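PDB 7KSF: Protease/Reverse transcriptase/ribonuclease H from Eastern chimpanzee simian foamy virus, which combines an aspartic protease, a reverse transcriptase and a ribonuclease H in one chain, and so probably serves both polyprotein processing and reverse transcription. Local coordinates for residues 589-601 / 636-649. The protein carries 1 engineered substitution. Residues are numbered along the deposited sequence; the frame is centred on the assembly and turned at random.
Sequences EGVFYTDGSAIKS and HTAQMAEIAAVEFA. With CA (calcium ion), chain B.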
loop_
_atom_site.group_PDB
_atom_site.type_symbol
_atom_site.label_atom_id
_atom_site.label_comp_id
_atom_site.label_asym_id
_atom_site.label_seq_id
_atom_site.Cartn_x
_atom_site.Cartn_y
_atom_site.Cartn_z
ATOM N N GLU A 589 0.026 -21.047 10.421
ATOM C CA GLU A 589 -0.921 -21.816 9.617
ATOM C C GLU A 589 -0.348 -23.171 9.231
ATOM O O GLU A 589 -1.094 -24.154 9.138
ATOM C CB GLU A 589 -1.310 -21.027 8.367
ATOM C CG GLU A 589 -2.366 -21.704 7.513
ATOM C CD GLU A 589 -2.637 -20.958 6.225
ATOM O OE1 GLU A 589 -1.861 -20.034 5.900
ATOM O OE2 GLU A 589 -3.622 -21.294 5.535
ATOM N N GLY A 590 0.960 -23.248 9.007
ATOM C CA GLY A 590 1.595 -24.500 8.646
ATOM C C GLY A 590 2.895 -24.753 9.384
ATOM O O GLY A 590 3.671 -23.827 9.626
ATOM N N VAL A 591 3.136 -26.011 9.746
ATOM C CA VAL A 591 4.352 -26.423 10.437
ATOM C C VAL A 591 5.010 -27.521 9.612
ATOM O O VAL A 591 4.356 -28.505 9.244
ATOM C CB VAL A 591 4.059 -26.911 11.867
ATOM C CG1 VAL A 591 5.327 -27.430 12.524
ATOM C CG2 VAL A 591 3.448 -25.788 12.690
ATOM N N PHE A 592 6.294 -27.347 9.317
ATOM C CA PHE A 592 7.046 -28.270 8.475
ATOM C C PHE A 592 8.200 -28.850 9.278
ATOM O O PHE A 592 9.133 -28.128 9.647
ATOM C CB PHE A 592 7.555 -27.569 7.217
ATOM C CG PHE A 592 6.524 -27.444 6.134
ATOM C CD1 PHE A 592 6.430 -28.402 5.137
ATOM C CD2 PHE A 592 5.648 -26.372 6.112
ATOM C CE1 PHE A 592 5.482 -28.293 4.137
ATOM C CE2 PHE A 592 4.698 -26.257 5.112
ATOM C CZ PHE A 592 4.615 -27.218 4.124
ATOM N N TYR A 593 8.132 -30.149 9.556
ATOM C CA TYR A 593 9.228 -30.858 10.200
ATOM C C TYR A 593 10.102 -31.498 9.127
ATOM O O TYR A 593 9.588 -32.135 8.202
ATOM C CB TYR A 593 8.705 -31.929 11.157
ATOM C CG TYR A 593 7.810 -31.406 12.253
ATOM C CD1 TYR A 593 8.342 -30.840 13.403
ATOM C CD2 TYR A 593 6.430 -31.488 12.141
ATOM C CE1 TYR A 593 7.525 -30.362 14.408
ATOM C CE2 TYR A 593 5.603 -31.014 13.138
ATOM C CZ TYR A 593 6.156 -30.452 14.270
ATOM O OH TYR A 593 5.338 -29.978 15.269
ATOM N N THR A 594 11.414 -31.323 9.250
ATOM C CA THR A 594 12.356 -31.880 8.294
ATOM C C THR A 594 13.445 -32.654 9.020
ATOM O O THR A 594 13.660 -32.490 10.225
ATOM C CB THR A 594 13.005 -30.794 7.419
ATOM O OG1 THR A 594 13.747 -29.888 8.248
ATOM C CG2 THR A 594 11.946 -30.027 6.644
ATOM N N ASP A 595 14.130 -33.498 8.256
ATOM C CA ASP A 595 15.232 -34.311 8.758
ATOM C C ASP A 595 15.922 -34.958 7.564
ATOM O O ASP A 595 15.433 -34.895 6.434
ATOM C CB ASP A 595 14.741 -35.368 9.753
ATOM C CG ASP A 595 15.873 -36.029 10.510
ATOM O OD1 ASP A 595 16.438 -37.013 9.990
ATOM O OD2 ASP A 595 16.202 -35.562 11.619
ATOM N N GLY A 596 17.066 -35.582 7.832
ATOM C CA GLY A 596 17.825 -36.273 6.809
ATOM C C GLY A 596 18.898 -37.179 7.375
ATOM O O GLY A 596 19.626 -36.800 8.299
ATOM N N SER A 597 19.009 -38.379 6.820
ATOM C CA SER A 597 19.940 -39.380 7.299
ATOM C C SER A 597 20.826 -39.838 6.153
ATOM O O SER A 597 20.550 -39.574 4.980
ATOM C CB SER A 597 19.199 -40.569 7.925
ATOM O OG SER A 597 18.258 -40.129 8.885
ATOM N N ALA A 598 21.908 -40.530 6.513
ATOM C CA ALA A 598 22.849 -41.039 5.509
ATOM C C ALA A 598 23.665 -42.165 6.157
ATOM O O ALA A 598 24.657 -41.910 6.837
ATOM C CB ALA A 598 23.744 -39.947 4.968
ATOM N N ILE A 599 23.226 -43.401 5.925
ATOM C CA ILE A 599 23.957 -44.579 6.369
ATOM C C ILE A 599 25.042 -44.873 5.343
ATOM O O ILE A 599 25.169 -44.166 4.338
ATOM C CB ILE A 599 23.028 -45.794 6.556
ATOM C CG1 ILE A 599 22.250 -46.072 5.266
ATOM C CG2 ILE A 599 22.082 -45.577 7.725
ATOM C CD1 ILE A 599 21.263 -47.216 5.369
ATOM N N LYS A 600 25.831 -45.914 5.588
ATOM C CA LYS A 600 26.883 -46.299 4.658
ATOM C C LYS A 600 26.274 -47.036 3.474
ATOM O O LYS A 600 25.430 -47.920 3.654
ATOM C CB LYS A 600 27.919 -47.168 5.360
ATOM C CG LYS A 600 28.555 -46.497 6.563
ATOM C CD LYS A 600 29.592 -47.384 7.224
ATOM C CE LYS A 600 30.251 -46.668 8.394
ATOM N NZ LYS A 600 31.292 -47.503 9.054
ATOM N N SER A 601 26.700 -46.674 2.270
ATOM C CA SER A 601 26.118 -47.264 1.076
ATOM C C SER A 601 26.513 -48.734 0.960
ATOM O O SER A 601 27.632 -49.110 1.324
ATOM C CB SER A 601 26.573 -46.517 -0.174
ATOM O OG SER A 601 26.004 -47.081 -1.343
ATOM N N HIS A 636 24.994 -38.645 -0.844
ATOM C CA HIS A 636 25.118 -37.248 -0.457
ATOM C C HIS A 636 25.406 -37.178 1.038
ATOM O O HIS A 636 25.479 -38.198 1.730
ATOM C CB HIS A 636 23.859 -36.457 -0.827
ATOM C CG HIS A 636 23.802 -36.034 -2.263
ATOM N ND1 HIS A 636 22.758 -36.373 -3.098
ATOM C CD2 HIS A 636 24.651 -35.291 -3.011
ATOM C CE1 HIS A 636 22.969 -35.863 -4.297
ATOM N NE2 HIS A 636 24.114 -35.200 -4.270
ATOM N N THR A 637 25.573 -35.954 1.537
ATOM C CA THR A 637 25.858 -35.726 2.946
ATOM C C THR A 637 24.594 -35.906 3.780
ATOM O O THR A 637 23.488 -35.592 3.331
ATOM C CB THR A 637 26.429 -34.319 3.150
ATOM O OG1 THR A 637 27.555 -34.126 2.285
ATOM C CG2 THR A 637 26.867 -34.101 4.588
ATOM N N ALA A 638 24.760 -36.434 4.999
ATOM C CA ALA A 638 23.640 -36.505 5.929
ATOM C C ALA A 638 23.074 -35.120 6.201
ATOM O O ALA A 638 21.855 -34.945 6.314
ATOM C CB ALA A 638 24.071 -37.173 7.232
ATOM N N GLN A 639 23.947 -34.118 6.307
ATOM C CA GLN A 639 23.477 -32.748 6.449
ATOM C C GLN A 639 22.887 -32.238 5.140
ATOM O O GLN A 639 21.936 -31.451 5.164
ATOM C CB GLN A 639 24.621 -31.855 6.930
ATOM C CG GLN A 639 25.601 -32.549 7.883
ATOM C CD GLN A 639 25.036 -32.807 9.280
ATOM O OE1 GLN A 639 23.876 -33.187 9.443
ATOM N NE2 GLN A 639 25.866 -32.600 10.297
ATOM N N MET A 640 23.424 -32.681 4.000
ATOM C CA MET A 640 22.787 -32.376 2.721
ATOM C C MET A 640 21.375 -32.940 2.680
ATOM O O MET A 640 20.443 -32.278 2.206
ATOM C CB MET A 640 23.623 -32.937 1.567
ATOM C CG MET A 640 23.567 -32.127 0.277
ATOM S SD MET A 640 21.933 -32.025 -0.475
ATOM C CE MET A 640 21.522 -33.761 -0.647
ATOM N N ALA A 641 21.195 -34.167 3.177
ATOM C CA ALA A 641 19.850 -34.706 3.337
ATOM C C ALA A 641 19.020 -33.832 4.271
ATOM O O ALA A 641 17.805 -33.691 4.084
ATOM C CB ALA A 641 19.917 -36.142 3.853
ATOM N N GLU A 642 19.652 -33.240 5.285
ATOM C CA GLU A 642 18.971 -32.261 6.118
ATOM C C GLU A 642 18.969 -30.875 5.489
ATOM O O GLU A 642 18.175 -30.023 5.903
ATOM C CB GLU A 642 19.613 -32.218 7.508
ATOM C CG GLU A 642 19.479 -33.528 8.267
ATOM C CD GLU A 642 20.130 -33.496 9.629
ATOM O OE1 GLU A 642 21.159 -32.813 9.778
ATOM O OE2 GLU A 642 19.610 -34.157 10.553
ATOM N N ILE A 643 19.833 -30.638 4.500
ATOM C CA ILE A 643 19.790 -29.392 3.743
ATOM C C ILE A 643 18.693 -29.443 2.686
ATOM O O ILE A 643 17.855 -28.540 2.599
ATOM C CB ILE A 643 21.163 -29.099 3.108
ATOM C CG1 ILE A 643 22.127 -28.507 4.138
ATOM C CG2 ILE A 643 21.021 -28.152 1.921
ATOM C CD1 ILE A 643 23.495 -28.188 3.574
ATOM N N ALA A 644 18.683 -30.496 1.868
ATOM C CA ALA A 644 17.655 -30.619 0.841
ATOM C C ALA A 644 16.274 -30.853 1.433
ATOM O O ALA A 644 15.273 -30.669 0.731
ATOM C CB ALA A 644 18.006 -31.744 -0.132
ATOM N N ALA A 645 16.191 -31.250 2.705
ATOM C CA ALA A 645 14.892 -31.507 3.317
ATOM C C ALA A 645 14.078 -30.230 3.472
ATOM O O ALA A 645 12.844 -30.280 3.474
ATOM C CB ALA A 645 15.071 -32.187 4.674
ATOM N N VAL A 646 14.741 -29.083 3.601
ATOM C CA VAL A 646 14.014 -27.836 3.788
ATOM C C VAL A 646 13.748 -27.126 2.462
ATOM O O VAL A 646 12.762 -26.393 2.344
ATOM C CB VAL A 646 14.763 -26.926 4.777
ATOM C CG1 VAL A 646 15.006 -27.663 6.086
ATOM C CG2 VAL A 646 16.074 -26.443 4.185
ATOM N N GLU A 647 14.603 -27.333 1.452
ATOM C CA GLU A 647 14.329 -26.790 0.125
ATOM C C GLU A 647 13.001 -27.305 -0.405
ATOM O O GLU A 647 12.220 -26.555 -1.004
ATOM C CB GLU A 647 15.459 -27.152 -0.839
ATOM C CG GLU A 647 15.204 -26.733 -2.282
ATOM C CD GLU A 647 15.951 -27.600 -3.280
ATOM O OE1 GLU A 647 16.428 -28.681 -2.880
ATOM O OE2 GLU A 647 16.055 -27.200 -4.461
ATOM N N PHE A 648 12.728 -28.592 -0.190
ATOM C CA PHE A 648 11.419 -29.143 -0.517
ATOM C C PHE A 648 10.331 -28.505 0.342
ATOM O O PHE A 648 9.254 -28.168 -0.159
ATOM C CB PHE A 648 11.449 -30.659 -0.332
ATOM C CG PHE A 648 10.238 -31.362 -0.848
ATOM C CD1 PHE A 648 9.175 -31.638 -0.006
ATOM C CD2 PHE A 648 10.165 -31.761 -2.170
ATOM C CE1 PHE A 648 8.059 -32.291 -0.477
ATOM C CE2 PHE A 648 9.050 -32.415 -2.647
ATOM C CZ PHE A 648 7.994 -32.683 -1.798
ATOM N N ALA A 649 10.605 -28.316 1.635
ATOM C CA ALA A 649 9.591 -27.762 2.529
ATOM C C ALA A 649 9.318 -26.292 2.229
ATOM O O ALA A 649 8.181 -25.829 2.371
ATOM C CB ALA A 649 10.018 -27.938 3.985
HETATM CA CA CA B . 19.272 -35.978 9.749
#
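With E642 CG anti to its carbonyl carbon, beside the backbone N (chi1 -63°), and the chain extended beyond it (chi2 179°), the carboxylate of E642 reaches past the backbone of G596 to a calcium ion. There E642 OE2 and the carbonyl oxygen G596 O both bind the metal, so a helix side chain and a strand carbonyl share one cation. D595 turns its CG anti to the backbone N, which sets its side chain beside that of E642, pointing the same way, with the carboxylate planes at right angles; D595 OD1, 3.0 Å from the calcium, is near it without being a ligand. Acidic side chains beside a metal are consistent with the active site of RNase H enzymes.

G596, lacking a side chain, lets strand and helix come close: its CA lies 4.2 Å from E642 CA. A641 CB packs 3.6 Å from G596 CA. The axes of strand 590-597 and helix 638-649 run nearly antiparallel, at 152°. Further along, T594 lays its methyl CG2 near A645 O and A649 CB, while its OG1 hydrogen-bonds to I663 O. The F592 ring receives A649 CB at CD1 (3.8 Å), and A649 O stands over the centre of one face. At the helix start A598 CB meets A638 CB at 3.6 Å.

Strand 590-597 is the central strand of the five-stranded RNase H sheet, flanked by strands 610-618 and 660-664; helix 638-654 covers one face, and helix 727-744 packs against Y593 and D595 on the other.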